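Local atomic coordinates of PhiRv1 phage protein (Mycobacterium tuberculosis, PDB entry 6LG3), a protein that is a bacterial toxin, probably EST12, which activates a RACK1-NLRP3-gasdermin D pyroptosis-IL-1 beta immune pathway. Residues A[7-12]-A[66-71]. Sequence-based numbering, arbitrary orientation.
Sequences RQLMHE and DWLAFH
L9 on helix 4-22 and L68 on the C-terminal helix 65-73 bring their backbones closest, CA to CA 7.7 Å, where the two segment axes pass 10.0 Å apart at 106°. L9 points toward the other helix, and its first torsion sets CG anti to the backbone N (chi1 -179°). Its CD2 methyl lies 3.6 Å from L68 CD1 and 3.7 Å from H71 CB, so the histidine is met at its aliphatic root while the imidazole turns off from the contact. The two leucine side chains lie alongside, running oppositely. L68 CD1 is shared between L9 and the M10 chain, whereas CD2 meets M10 alone of the two, 3.8 Å from M10 CG. The M10 and L68 side chains cross at about a right angle, and the kinked thioether chain sets SD against both L68 methyls. M10 also touches L44, L53 and V61 of the three-stranded antiparallel sheet. W67 takes a marginal part, its CZ3 4.3 Å from L9 CD2. H71 ND1 donates to W67 O (3.2 Å, 146° at the hydrogen), a bond that holds ND1 above one face of the indole, offset toward its rim. No hydrogen bond joins the segments: the helices meet through methyl, methylene and thioether groups, and M10 and L68 both touch A51 of strand 50-55, so this apolar contact joins the two helices over the sheet, with W67 and H71 its exposed members.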
ATOM      1  N   ARG A   7      -6.671   1.044  -4.394  1.00 28.31           N
ATOM      2  CA  ARG A   7      -6.276   0.871  -2.993  1.00 33.82           C
ATOM      3  C   ARG A   7      -5.905  -0.578  -2.705  1.00 36.06           C
ATOM      4  O   ARG A   7      -4.923  -0.850  -2.002  1.00 28.56           O
ATOM      5  CB  ARG A   7      -7.396   1.330  -2.050  1.00 38.20           C
ATOM      6  CG  ARG A   7      -7.738   2.812  -2.135  1.00 50.08           C
ATOM      7  CD  ARG A   7      -8.852   3.195  -1.162  1.00 58.97           C
ATOM      8  NE  ARG A   7      -9.520   4.427  -1.574  1.00 68.01           N
ATOM      9  CZ  ARG A   7      -9.181   5.645  -1.160  1.00 71.03           C
ATOM     10  NH1 ARG A   7      -8.174   5.808  -0.308  1.00 66.08           N
ATOM     11  NH2 ARG A   7      -9.851   6.703  -1.599  1.00 72.69           N
ATOM     12  N   GLN A   8      -6.684  -1.521  -3.245  1.00 37.77           N
ATOM     13  CA  GLN A   8      -6.387  -2.936  -3.060  1.00 36.06           C
ATOM     14  C   GLN A   8      -5.007  -3.288  -3.612  1.00 34.50           C
ATOM     15  O   GLN A   8      -4.223  -3.989  -2.952  1.00 32.84           O
ATOM     16  CB  GLN A   8      -7.483  -3.769  -3.727  1.00 37.75           C
ATOM     17  CG  GLN A   8      -7.544  -5.213  -3.295  1.00 56.54           C
ATOM     18  CD  GLN A   8      -8.831  -5.886  -3.744  1.00 72.38           C
ATOM     19  OE1 GLN A   8      -9.856  -5.807  -3.062  1.00 77.01           O
ATOM     20  NE2 GLN A   8      -8.786  -6.543  -4.901  1.00 75.53           N
ATOM     21  N   LEU A   9      -4.680  -2.784  -4.809  1.00 29.28           N
ATOM     22  CA  LEU A   9      -3.363  -3.048  -5.382  1.00 29.13           C
ATOM     23  C   LEU A   9      -2.250  -2.429  -4.533  1.00 33.83           C
ATOM     24  O   LEU A   9      -1.205  -3.058  -4.308  1.00 30.80           O
ATOM     25  CB  LEU A   9      -3.320  -2.536  -6.823  1.00 26.04           C
ATOM     26  CG  LEU A   9      -2.026  -2.746  -7.602  1.00 34.38           C
ATOM     27  CD1 LEU A   9      -1.547  -4.183  -7.490  1.00 36.63           C
ATOM     28  CD2 LEU A   9      -2.274  -2.372  -9.063  1.00 35.94           C
ATOM     29  N   MET A  10      -2.458  -1.207  -4.034  1.00 30.93           N
ATOM     30  CA  MET A  10      -1.445  -0.608  -3.166  1.00 25.22           C
ATOM     31  C   MET A  10      -1.243  -1.438  -1.900  1.00 27.13           C
ATOM     32  O   MET A  10      -0.111  -1.596  -1.429  1.00 27.60           O
ATOM     33  CB  MET A  10      -1.825   0.835  -2.813  1.00 24.96           C
ATOM     34  CG  MET A  10      -1.767   1.818  -4.009  1.00 27.39           C
ATOM     35  SD  MET A  10      -0.075   2.153  -4.553  1.00 30.15           S
ATOM     36  CE  MET A  10       0.598   3.137  -3.197  1.00 29.78           C
ATOM     37  N   HIS A  11      -2.320  -1.998  -1.352  1.00 26.23           N
ATOM     38  CA  HIS A  11      -2.173  -2.841  -0.168  1.00 34.88           C
ATOM     39  C   HIS A  11      -1.389  -4.112  -0.488  1.00 36.01           C
ATOM     40  O   HIS A  11      -0.538  -4.538   0.306  1.00 30.33           O
ATOM     41  CB  HIS A  11      -3.544  -3.186   0.408  1.00 39.47           C
ATOM     42  CG  HIS A  11      -3.489  -3.806   1.769  1.00 50.23           C
ATOM     43  ND1 HIS A  11      -3.480  -3.056   2.927  1.00 54.86           N
ATOM     44  CD2 HIS A  11      -3.436  -5.101   2.157  1.00 52.73           C
ATOM     45  CE1 HIS A  11      -3.427  -3.865   3.971  1.00 55.78           C
ATOM     46  NE2 HIS A  11      -3.398  -5.111   3.530  1.00 54.24           N
ATOM     47  N   GLU A  12      -1.649  -4.724  -1.653  1.00 29.91           N
ATOM     48  CA  GLU A  12      -0.899  -5.922  -2.023  1.00 30.59           C
ATOM     49  C   GLU A  12       0.587  -5.614  -2.192  1.00 31.10           C
ATOM     50  O   GLU A  12       1.449  -6.372  -1.713  1.00 29.98           O
ATOM     51  CB  GLU A  12      -1.488  -6.534  -3.295  1.00 37.57           C
ATOM     52  CG  GLU A  12      -2.944  -6.963  -3.126  1.00 56.23           C
ATOM     53  CD  GLU A  12      -3.584  -7.449  -4.423  1.00 75.26           C
ATOM     54  OE1 GLU A  12      -4.833  -7.542  -4.473  1.00 72.74           O
ATOM     55  OE2 GLU A  12      -2.844  -7.740  -5.391  1.00 85.05           O
ATOM     56  N   ASP A  66      -0.381   6.355 -13.503  1.00 29.26           N
ATOM     57  CA  ASP A  66      -0.796   5.693 -14.743  1.00 28.49           C
ATOM     58  C   ASP A  66      -0.580   4.188 -14.658  1.00 31.24           C
ATOM     59  O   ASP A  66      -1.448   3.400 -15.057  1.00 29.24           O
ATOM     60  CB  ASP A  66      -0.040   6.270 -15.942  1.00 31.87           C
ATOM     61  CG  ASP A  66      -0.454   7.693 -16.261  1.00 47.54           C
ATOM     62  OD1 ASP A  66       0.397   8.468 -16.743  1.00 51.82           O
ATOM     63  OD2 ASP A  66      -1.632   8.036 -16.025  1.00 55.00           O
ATOM     64  N   TRP A  67       0.582   3.765 -14.151  1.00 29.92           N
ATOM     65  CA  TRP A  67       0.828   2.337 -13.968  1.00 30.41           C
ATOM     66  C   TRP A  67      -0.199   1.720 -13.021  1.00 27.91           C
ATOM     67  O   TRP A  67      -0.724   0.626 -13.284  1.00 25.45           O
ATOM     68  CB  TRP A  67       2.256   2.126 -13.449  1.00 29.25           C
ATOM     69  CG  TRP A  67       2.627   0.689 -13.197  1.00 29.13           C
ATOM     70  CD1 TRP A  67       3.273  -0.150 -14.048  1.00 28.49           C
ATOM     71  CD2 TRP A  67       2.372  -0.066 -12.002  1.00 30.03           C
ATOM     72  NE1 TRP A  67       3.435  -1.386 -13.465  1.00 33.13           N
ATOM     73  CE2 TRP A  67       2.890  -1.357 -12.207  1.00 33.31           C
ATOM     74  CE3 TRP A  67       1.755   0.228 -10.783  1.00 35.16           C
ATOM     75  CZ2 TRP A  67       2.810  -2.356 -11.239  1.00 34.37           C
ATOM     76  CZ3 TRP A  67       1.676  -0.770  -9.815  1.00 32.83           C
ATOM     77  CH2 TRP A  67       2.198  -2.041 -10.051  1.00 30.94           C
ATOM     78  N   LEU A  68      -0.503   2.407 -11.914  1.00 27.99           N
ATOM     79  CA  LEU A  68      -1.453   1.874 -10.943  1.00 25.59           C
ATOM     80  C   LEU A  68      -2.856   1.787 -11.533  1.00 30.46           C
ATOM     81  O   LEU A  68      -3.575   0.806 -11.311  1.00 26.18           O
ATOM     82  CB  LEU A  68      -1.465   2.747  -9.685  1.00 29.04           C
ATOM     83  CG  LEU A  68      -2.300   2.243  -8.508  1.00 30.47           C
ATOM     84  CD1 LEU A  68      -1.662   1.024  -7.896  1.00 28.08           C
ATOM     85  CD2 LEU A  68      -2.468   3.335  -7.462  1.00 28.27           C
ATOM     86  N   ALA A  69      -3.267   2.810 -12.283  1.00 29.93           N
ATOM     87  CA  ALA A  69      -4.578   2.775 -12.920  1.00 31.91           C
ATOM     88  C   ALA A  69      -4.666   1.635 -13.931  1.00 32.94           C
ATOM     89  O   ALA A  69      -5.668   0.908 -13.974  1.00 38.49           O
ATOM     90  CB  ALA A  69      -4.875   4.123 -13.586  1.00 31.33           C
ATOM     91  N   PHE A  70      -3.621   1.451 -14.745  1.00 32.22           N
ATOM     92  CA  PHE A  70      -3.647   0.363 -15.722  1.00 31.97           C
ATOM     93  C   PHE A  70      -3.731  -0.995 -15.031  1.00 36.05           C
ATOM     94  O   PHE A  70      -4.611  -1.804 -15.337  1.00 36.03           O
ATOM     95  CB  PHE A  70      -2.421   0.430 -16.632  1.00 29.70           C
ATOM     96  CG  PHE A  70      -2.394  -0.646 -17.674  1.00 39.42           C
ATOM     97  CD1 PHE A  70      -3.192  -0.542 -18.802  1.00 45.56           C
ATOM     98  CD2 PHE A  70      -1.575  -1.756 -17.532  1.00 42.78           C
ATOM     99  CE1 PHE A  70      -3.181  -1.528 -19.776  1.00 49.37           C
ATOM    100  CE2 PHE A  70      -1.558  -2.749 -18.505  1.00 48.29           C
ATOM    101  CZ  PHE A  70      -2.362  -2.629 -19.625  1.00 44.58           C
ATOM    102  N   HIS A  71      -2.834  -1.262 -14.083  1.00 30.77           N
ATOM    103  CA  HIS A  71      -2.846  -2.582 -13.461  1.00 39.21           C
ATOM    104  C   HIS A  71      -4.063  -2.812 -12.572  1.00 35.22           C
ATOM    105  O   HIS A  71      -4.441  -3.970 -12.360  1.00 36.56           O
ATOM    106  CB  HIS A  71      -1.551  -2.813 -12.681  1.00 36.15           C
ATOM    107  CG  HIS A  71      -0.394  -3.138 -13.569  1.00 45.78           C
ATOM    108  ND1 HIS A  71       0.206  -2.199 -14.382  1.00 44.07           N
ATOM    109  CD2 HIS A  71       0.238  -4.309 -13.817  1.00 47.16           C
ATOM    110  CE1 HIS A  71       1.177  -2.773 -15.070  1.00 46.45           C
ATOM    111  NE2 HIS A  71       1.219  -4.052 -14.744  1.00 52.78           N
TER